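Local atomic coordinates of kcn28 (Kitasatospora, PDB entry 6J31), a protein that is of unknown function but has the two-domain GT-B fold and carries (2e,2'e)-3,3'-(1,2-phenylene)di(prop-2-enoic acid) in a pocket lined by both domains. Residues M318-Q323 against E332-L337; E53-T58 against R93-E98. One frame throughout, in Å; residues are numbered along the deposited sequence.

Interaction 1 of 2, residues M318-Q323 against E332-L337; sequences MVVAPQ and ESVVGL
Met318 opens the contact with the end of its side chain. CG and SD run out extended (chi2 170°), and the turn at the last torsion (chi3 -87°) brings CE to the flank of Val334, where it lies 4.3 Å from Val334 CG1. This is a loose touch between two methyl groups; Ile308 of helix 305-314 lies against both residues and fills out the apolar layer beside them. Backbone bonds tie Val319 to Phe299 and Thr301, whereas Met318 and Val320 bond to Arg341 on the other flank. Strand 318-320 is thereby held between two neighbours of a parallel sheet. The contact belongs to the beta-alpha-beta unit formed by strand 318-320, helix 327-336 and strand 340-342, a Rossmann-like element of the C-terminal GT-B domain. Val320 makes the closer approach: its CG2 is 3.7 Å from Val334 CG2, the two side chains meeting at a slant. With CG1 of Val320 opposite the backbone N (chi1 -174°), CG2 is the branch turned to Val334; the same side chain also touches Ala331 of the helix. Val334 thus divides its branches, CG1 serving Met318 and CG2 serving Val320, and it also rests on Ala340 of the next strand. Beyond Val320 the chain leaves the strand, and Pro322 packs on Gln327 and Ala331, one turn and more back along the same helix.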
ATOM      1  N   MET A 318       2.906 -12.070  12.681  1.00 40.48           N
ATOM      2  CA  MET A 318       3.394 -10.700  12.698  1.00 42.61           C
ATOM      3  C   MET A 318       3.185 -10.042  14.055  1.00 44.29           C
ATOM      4  O   MET A 318       2.163 -10.249  14.713  1.00 45.08           O
ATOM      5  CB  MET A 318       2.715  -9.873  11.597  1.00 41.77           C
ATOM      6  CG  MET A 318       3.146 -10.300  10.194  1.00 42.12           C
ATOM      7  SD  MET A 318       2.193  -9.572   8.851  1.00 41.63           S
ATOM      8  CE  MET A 318       0.835 -10.740   8.740  1.00 41.13           C
ATOM      9  N   VAL A 319       4.177  -9.258  14.465  1.00 42.99           N
ATOM     10  CA  VAL A 319       4.041  -8.300  15.555  1.00 42.98           C
ATOM     11  C   VAL A 319       3.933  -6.925  14.914  1.00 45.17           C
ATOM     12  O   VAL A 319       4.852  -6.488  14.210  1.00 45.74           O
ATOM     13  CB  VAL A 319       5.228  -8.375  16.530  1.00 41.08           C
ATOM     14  CG1 VAL A 319       5.122  -7.276  17.572  1.00 40.74           C
ATOM     15  CG2 VAL A 319       5.286  -9.742  17.196  1.00 39.14           C
ATOM     16  N   VAL A 320       2.805  -6.254  15.120  1.00 46.83           N
ATOM     17  CA  VAL A 320       2.465  -5.041  14.388  1.00 47.55           C
ATOM     18  C   VAL A 320       2.604  -3.843  15.316  1.00 48.63           C
ATOM     19  O   VAL A 320       2.122  -3.872  16.454  1.00 48.99           O
ATOM     20  CB  VAL A 320       1.044  -5.123  13.805  1.00 47.34           C
ATOM     21  CG1 VAL A 320       0.766  -3.918  12.929  1.00 46.55           C
ATOM     22  CG2 VAL A 320       0.869  -6.410  13.025  1.00 47.29           C
ATOM     23  N   ALA A 321       3.257  -2.786  14.823  1.00 50.46           N
ATOM     24  CA  ALA A 321       3.458  -1.539  15.559  1.00 53.98           C
ATOM     25  C   ALA A 321       2.903  -0.402  14.710  1.00 56.95           C
ATOM     26  O   ALA A 321       3.661   0.314  14.039  1.00 55.40           O
ATOM     27  CB  ALA A 321       4.931  -1.310  15.892  1.00 53.70           C
ATOM     28  N   PRO A 322       1.588  -0.199  14.721  1.00 61.87           N
ATOM     29  CA  PRO A 322       0.987   0.789  13.819  1.00 65.56           C
ATOM     30  C   PRO A 322       1.373   2.209  14.197  1.00 70.77           C
ATOM     31  O   PRO A 322       1.546   2.544  15.372  1.00 72.73           O
ATOM     32  CB  PRO A 322      -0.516   0.557  14.000  1.00 65.17           C
ATOM     33  CG  PRO A 322      -0.627   0.028  15.394  1.00 65.08           C
ATOM     34  CD  PRO A 322       0.581  -0.849  15.577  1.00 63.36           C
ATOM     35  N   GLN A 323       1.511   3.051  13.173  1.00 74.03           N
ATOM     36  CA  GLN A 323       1.849   4.455  13.379  1.00 78.84           C
ATOM     37  C   GLN A 323       1.090   5.345  12.400  1.00 79.96           C
ATOM     38  O   GLN A 323       0.275   6.175  12.811  1.00 80.91           O
ATOM     39  CB  GLN A 323       3.363   4.668  13.242  1.00 82.80           C
ATOM     40  CG  GLN A 323       4.212   3.702  14.069  1.00 86.42           C
ATOM     41  CD  GLN A 323       5.422   4.349  14.709  1.00 89.37           C
ATOM     42  OE1 GLN A 323       5.606   5.563  14.632  1.00 89.64           O
ATOM     43  NE2 GLN A 323       6.259   3.535  15.346  1.00 91.05           N
ATOM     44  N   GLU A 332      -5.490  -3.930  13.523  1.00 40.39           N
ATOM     45  CA  GLU A 332      -6.700  -4.540  14.060  1.00 46.32           C
ATOM     46  C   GLU A 332      -7.107  -5.766  13.254  1.00 42.84           C
ATOM     47  O   GLU A 332      -7.478  -6.799  13.824  1.00 41.29           O
ATOM     48  CB  GLU A 332      -7.837  -3.517  14.073  1.00 55.72           C
ATOM     49  CG  GLU A 332      -7.765  -2.498  15.193  1.00 64.24           C
ATOM     50  CD  GLU A 332      -7.423  -3.131  16.524  1.00 73.29           C
ATOM     51  OE1 GLU A 332      -8.101  -4.110  16.904  1.00 78.68           O
ATOM     52  OE2 GLU A 332      -6.483  -2.650  17.194  1.00 77.55           O
ATOM     53  N   SER A 333      -7.003  -5.682  11.925  1.00 40.83           N
ATOM     54  CA  SER A 333      -7.425  -6.786  11.068  1.00 39.03           C
ATOM     55  C   SER A 333      -6.618  -8.048  11.342  1.00 37.52           C
ATOM     56  O   SER A 333      -7.190  -9.118  11.572  1.00 38.54           O
ATOM     57  CB  SER A 333      -7.315  -6.378   9.599  1.00 39.61           C
ATOM     58  OG  SER A 333      -8.102  -5.226   9.347  1.00 40.96           O
ATOM     59  N   VAL A 334      -5.284  -7.948  11.310  1.00 36.56           N
ATOM     60  CA  VAL A 334      -4.459  -9.138  11.497  1.00 36.90           C
ATOM     61  C   VAL A 334      -4.580  -9.678  12.917  1.00 38.06           C
ATOM     62  O   VAL A 334      -4.510 -10.895  13.132  1.00 39.20           O
ATOM     63  CB  VAL A 334      -2.993  -8.850  11.123  1.00 36.58           C
ATOM     64  CG1 VAL A 334      -2.857  -8.714   9.619  1.00 35.56           C
ATOM     65  CG2 VAL A 334      -2.483  -7.594  11.835  1.00 35.87           C
ATOM     66  N   VAL A 335      -4.755  -8.801  13.906  1.00 38.06           N
ATOM     67  CA  VAL A 335      -5.017  -9.272  15.262  1.00 37.77           C
ATOM     68  C   VAL A 335      -6.371  -9.968  15.325  1.00 38.10           C
ATOM     69  O   VAL A 335      -6.509 -11.038  15.932  1.00 38.11           O
ATOM     70  CB  VAL A 335      -4.927  -8.101  16.258  1.00 35.85           C
ATOM     71  CG1 VAL A 335      -5.608  -8.459  17.575  1.00 36.17           C
ATOM     72  CG2 VAL A 335      -3.480  -7.715  16.481  1.00 33.20           C
ATOM     73  N   GLY A 336      -7.384  -9.382  14.680  1.00 37.06           N
ATOM     74  CA  GLY A 336      -8.695 -10.005  14.635  1.00 36.62           C
ATOM     75  C   GLY A 336      -8.693 -11.352  13.942  1.00 36.78           C
ATOM     76  O   GLY A 336      -9.556 -12.191  14.211  1.00 36.31           O
ATOM     77  N   LEU A 337      -7.748 -11.565  13.021  1.00 37.10           N
ATOM     78  CA  LEU A 337      -7.585 -12.852  12.359  1.00 37.04           C
ATOM     79  C   LEU A 337      -6.860 -13.868  13.234  1.00 37.84           C
ATOM     80  O   LEU A 337      -6.786 -15.043  12.858  1.00 37.35           O
ATOM     81  CB  LEU A 337      -6.821 -12.671  11.041  1.00 36.86           C
ATOM     82  CG  LEU A 337      -7.492 -11.804   9.970  1.00 37.25           C
ATOM     83  CD1 LEU A 337      -6.541 -11.530   8.825  1.00 37.87           C
ATOM     84  CD2 LEU A 337      -8.783 -12.439   9.457  1.00 36.03           C
TER

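Interaction 2 of 2, residues E53-T58 against R93-E98; sequences ELVPYT and RAAYEE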
ATOM      1  N   GLU A  53       4.484   2.164 -21.673  1.00 32.97           N
ATOM      2  CA  GLU A  53       5.058   3.386 -22.210  1.00 35.06           C
ATOM      3  C   GLU A  53       4.997   4.466 -21.135  1.00 32.49           C
ATOM      4  O   GLU A  53       3.905   4.848 -20.698  1.00 32.19           O
ATOM      5  CB  GLU A  53       4.267   3.787 -23.452  1.00 41.21           C
ATOM      6  CG  GLU A  53       4.975   4.619 -24.492  1.00 45.89           C
ATOM      7  CD  GLU A  53       4.087   4.835 -25.711  1.00 50.76           C
ATOM      8  OE1 GLU A  53       3.491   3.847 -26.201  1.00 49.18           O
ATOM      9  OE2 GLU A  53       3.972   5.993 -26.169  1.00 56.33           O
ATOM     10  N   LEU A  54       6.157   4.943 -20.688  1.00 30.99           N
ATOM     11  CA  LEU A  54       6.186   5.981 -19.664  1.00 29.59           C
ATOM     12  C   LEU A  54       5.716   7.317 -20.230  1.00 30.25           C
ATOM     13  O   LEU A  54       6.238   7.802 -21.237  1.00 32.95           O
ATOM     14  CB  LEU A  54       7.587   6.130 -19.080  1.00 28.44           C
ATOM     15  CG  LEU A  54       7.775   7.389 -18.223  1.00 28.05           C
ATOM     16  CD1 LEU A  54       6.960   7.334 -16.938  1.00 26.36           C
ATOM     17  CD2 LEU A  54       9.253   7.624 -17.916  1.00 29.89           C
ATOM     18  N   VAL A  55       4.737   7.914 -19.562  1.00 29.53           N
ATOM     19  CA  VAL A  55       4.233   9.238 -19.908  1.00 27.53           C
ATOM     20  C   VAL A  55       4.598  10.158 -18.750  1.00 28.45           C
ATOM     21  O   VAL A  55       3.910  10.156 -17.723  1.00 32.14           O
ATOM     22  CB  VAL A  55       2.719   9.205 -20.174  1.00 27.28           C
ATOM     23  CG1 VAL A  55       2.175  10.601 -20.444  1.00 25.87           C
ATOM     24  CG2 VAL A  55       2.410   8.269 -21.329  1.00 24.64           C
ATOM     25  N   PRO A  56       5.677  10.930 -18.847  1.00 28.42           N
ATOM     26  CA  PRO A  56       6.135  11.698 -17.684  1.00 27.98           C
ATOM     27  C   PRO A  56       5.270  12.919 -17.417  1.00 29.56           C
ATOM     28  O   PRO A  56       4.798  13.590 -18.335  1.00 30.74           O
ATOM     29  CB  PRO A  56       7.559  12.109 -18.074  1.00 28.12           C
ATOM     30  CG  PRO A  56       7.499  12.223 -19.571  1.00 28.29           C
ATOM     31  CD  PRO A  56       6.562  11.115 -20.015  1.00 27.73           C
ATOM     32  N   TYR A  57       5.032  13.170 -16.133  1.00 30.21           N
ATOM     33  CA  TYR A  57       4.439  14.411 -15.667  1.00 31.18           C
ATOM     34  C   TYR A  57       5.113  14.775 -14.356  1.00 31.31           C
ATOM     35  O   TYR A  57       5.635  13.911 -13.648  1.00 31.00           O
ATOM     36  CB  TYR A  57       2.908  14.305 -15.501  1.00 30.20           C
ATOM     37  CG  TYR A  57       2.447  13.613 -14.234  1.00 29.01           C
ATOM     38  CD1 TYR A  57       2.340  14.308 -13.033  1.00 28.65           C
ATOM     39  CD2 TYR A  57       2.116  12.262 -14.238  1.00 28.33           C
ATOM     40  CE1 TYR A  57       1.926  13.679 -11.874  1.00 28.05           C
ATOM     41  CE2 TYR A  57       1.695  11.626 -13.078  1.00 27.91           C
ATOM     42  CZ  TYR A  57       1.604  12.341 -11.900  1.00 27.14           C
ATOM     43  OH  TYR A  57       1.189  11.731 -10.736  1.00 25.79           O
ATOM     44  N   THR A  58       5.087  16.063 -14.028  1.00 31.92           N
ATOM     45  CA  THR A  58       5.749  16.566 -12.833  1.00 34.28           C
ATOM     46  C   THR A  58       4.787  16.497 -11.654  1.00 31.79           C
ATOM     47  O   THR A  58       3.735  17.143 -11.659  1.00 31.64           O
ATOM     48  CB  THR A  58       6.246  17.995 -13.043  1.00 39.86           C
ATOM     49  OG1 THR A  58       7.207  18.008 -14.105  1.00 48.94           O
ATOM     50  CG2 THR A  58       6.890  18.537 -11.770  1.00 36.77           C
ATOM     51  N   ARG A  93      -3.986  16.099 -19.551  1.00 30.94           N
ATOM     52  CA  ARG A  93      -4.748  16.533 -20.717  1.00 32.25           C
ATOM     53  C   ARG A  93      -3.835  16.754 -21.913  1.00 31.56           C
ATOM     54  O   ARG A  93      -4.127  16.292 -23.022  1.00 31.84           O
ATOM     55  CB  ARG A  93      -5.526  17.812 -20.394  1.00 33.56           C
ATOM     56  CG  ARG A  93      -6.482  18.273 -21.499  1.00 35.54           C
ATOM     57  CD  ARG A  93      -7.222  19.560 -21.113  1.00 36.02           C
ATOM     58  NE  ARG A  93      -7.802  19.481 -19.771  1.00 35.75           N
ATOM     59  CZ  ARG A  93      -8.996  18.964 -19.487  1.00 35.60           C
ATOM     60  NH1 ARG A  93      -9.766  18.470 -20.450  1.00 36.41           N
ATOM     61  NH2 ARG A  93      -9.420  18.945 -18.230  1.00 36.21           N
ATOM     62  N   ALA A  94      -2.700  17.422 -21.695  1.00 30.96           N
ATOM     63  CA  ALA A  94      -1.774  17.700 -22.788  1.00 30.82           C
ATOM     64  C   ALA A  94      -1.203  16.415 -23.377  1.00 30.35           C
ATOM     65  O   ALA A  94      -1.068  16.290 -24.601  1.00 30.85           O
ATOM     66  CB  ALA A  94      -0.655  18.617 -22.297  1.00 30.30           C
ATOM     67  N   ALA A  95      -0.855  15.451 -22.524  1.00 28.39           N
ATOM     68  CA  ALA A  95      -0.232  14.225 -23.010  1.00 30.00           C
ATOM     69  C   ALA A  95      -1.200  13.380 -23.837  1.00 29.54           C
ATOM     70  O   ALA A  95      -0.798  12.772 -24.834  1.00 28.83           O
ATOM     71  CB  ALA A  95       0.318  13.416 -21.836  1.00 31.02           C
ATOM     72  N   TYR A  96      -2.472  13.317 -23.439  1.00 28.77           N
ATOM     73  CA  TYR A  96      -3.417  12.384 -24.044  1.00 28.57           C
ATOM     74  C   TYR A  96      -4.415  13.034 -24.992  1.00 30.59           C
ATOM     75  O   TYR A  96      -5.253  12.322 -25.554  1.00 29.81           O
ATOM     76  CB  TYR A  96      -4.180  11.631 -22.947  1.00 28.41           C
ATOM     77  CG  TYR A  96      -3.358  10.580 -22.240  1.00 27.51           C
ATOM     78  CD1 TYR A  96      -3.075   9.365 -22.853  1.00 25.56           C
ATOM     79  CD2 TYR A  96      -2.852  10.806 -20.967  1.00 27.24           C
ATOM     80  CE1 TYR A  96      -2.326   8.400 -22.211  1.00 25.32           C
ATOM     81  CE2 TYR A  96      -2.100   9.851 -20.319  1.00 25.97           C
ATOM     82  CZ  TYR A  96      -1.838   8.648 -20.944  1.00 25.51           C
ATOM     83  OH  TYR A  96      -1.086   7.691 -20.300  1.00 25.73           O
ATOM     84  N   GLU A  97      -4.317  14.347 -25.225  1.00 35.40           N
ATOM     85  CA  GLU A  97      -5.326  15.055 -26.014  1.00 39.58           C
ATOM     86  C   GLU A  97      -5.494  14.441 -27.395  1.00 40.97           C
ATOM     87  O   GLU A  97      -6.621  14.262 -27.873  1.00 39.33           O
ATOM     88  CB  GLU A  97      -4.941  16.527 -26.148  1.00 42.46           C
ATOM     89  CG  GLU A  97      -5.837  17.329 -27.074  1.00 44.12           C
ATOM     90  CD  GLU A  97      -7.230  17.529 -26.514  1.00 45.33           C
ATOM     91  OE1 GLU A  97      -7.345  17.961 -25.347  1.00 44.90           O
ATOM     92  OE2 GLU A  97      -8.207  17.270 -27.247  1.00 46.29           O
ATOM     93  N   GLU A  98      -4.385  14.116 -28.048  1.00 43.84           N
ATOM     94  CA  GLU A  98      -4.376  13.589 -29.402  1.00 47.57           C
ATOM     95  C   GLU A  98      -4.165  12.080 -29.428  1.00 43.86           C
ATOM     96  O   GLU A  98      -4.026  11.502 -30.509  1.00 40.95           O
ATOM     97  CB  GLU A  98      -3.256  14.273 -30.189  1.00 55.71           C
ATOM     98  CG  GLU A  98      -3.287  15.805 -30.151  1.00 63.45           C
ATOM     99  CD  GLU A  98      -3.967  16.447 -31.339  1.00 71.50           C
ATOM    100  OE1 GLU A  98      -5.193  16.687 -31.282  1.00 75.60           O
ATOM    101  OE2 GLU A  98      -3.258  16.731 -32.328  1.00 74.45           O
TER
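Val55 meets Ala95 and Tyr96 through apolar contact, and on the strand side it is the residue that does the touching, its CB facing the helix end. Its CG1 sits 3.6 Å from Ala95 CB, a methyl-to-methyl meeting at the level where the two backbones come nearest, Val55 CA and Ala95 CA being 7.4 Å apart. Its CG2 instead lies toward the far end of the Tyr96 ring, 4.3 Å from Tyr96 CZ. One methyl to each partner follows from the first torsion of Val55 (chi1 176°), which sets CG1 opposite the backbone N and CG2 beside it. The valine meets the ring obliquely.

A second kind of contact involves the phenol oxygen. Tyr96 OH is 3.7 Å from Val55 CG2 and 4.1 Å from Val55 CB, distances of van der Waals contact. The polar need of this hydroxyl is met by a hydrogen bond with Thr36 OG1, so the oxygen reaches past Val55 to strand 34-39, the next strand of the sheet. The side chain of Tyr96 leaves the helix with CG beside the backbone N (chi1 -74°), and only its outer end closes on strand 53-56; Phe104 meets the ring edge-to-face, and Trp120 also touches the residue.

Backbone bonds from Val55 to Tyr37 and Asn39 fix it in the sheet. Together these contacts lay the C-terminal end of helix 74-96 against the edge strand of the parallel sheet, in the crossover that leads from strand 53-56 to strand 103-107 in the Rossmann-like N-terminal domain of a GT-B fold.

Interaction 2 comes first along the chain and is complete before interaction 1 begins. Their centres are 40 Å apart, on opposite sides of the chain's centre, with nearest atoms about 24 Å apart, so neither touches the other. They share no strand or helix: 53-58 with 93-98 belongs to the seven-stranded N-terminal sheet, at its edge strand, whereas 318-323 with 332-337 belongs to the six-stranded C-terminal sheet, at an inner strand. Each packs a helix on a parallel sheet, one per domain. The pocket holding (2e,2'e)-3,3'-(1,2-phenylene)di(prop-2-enoic acid) draws on both domains, with Phe81 from helix 74-96 and Asn325 from the loop preceding helix 327-336.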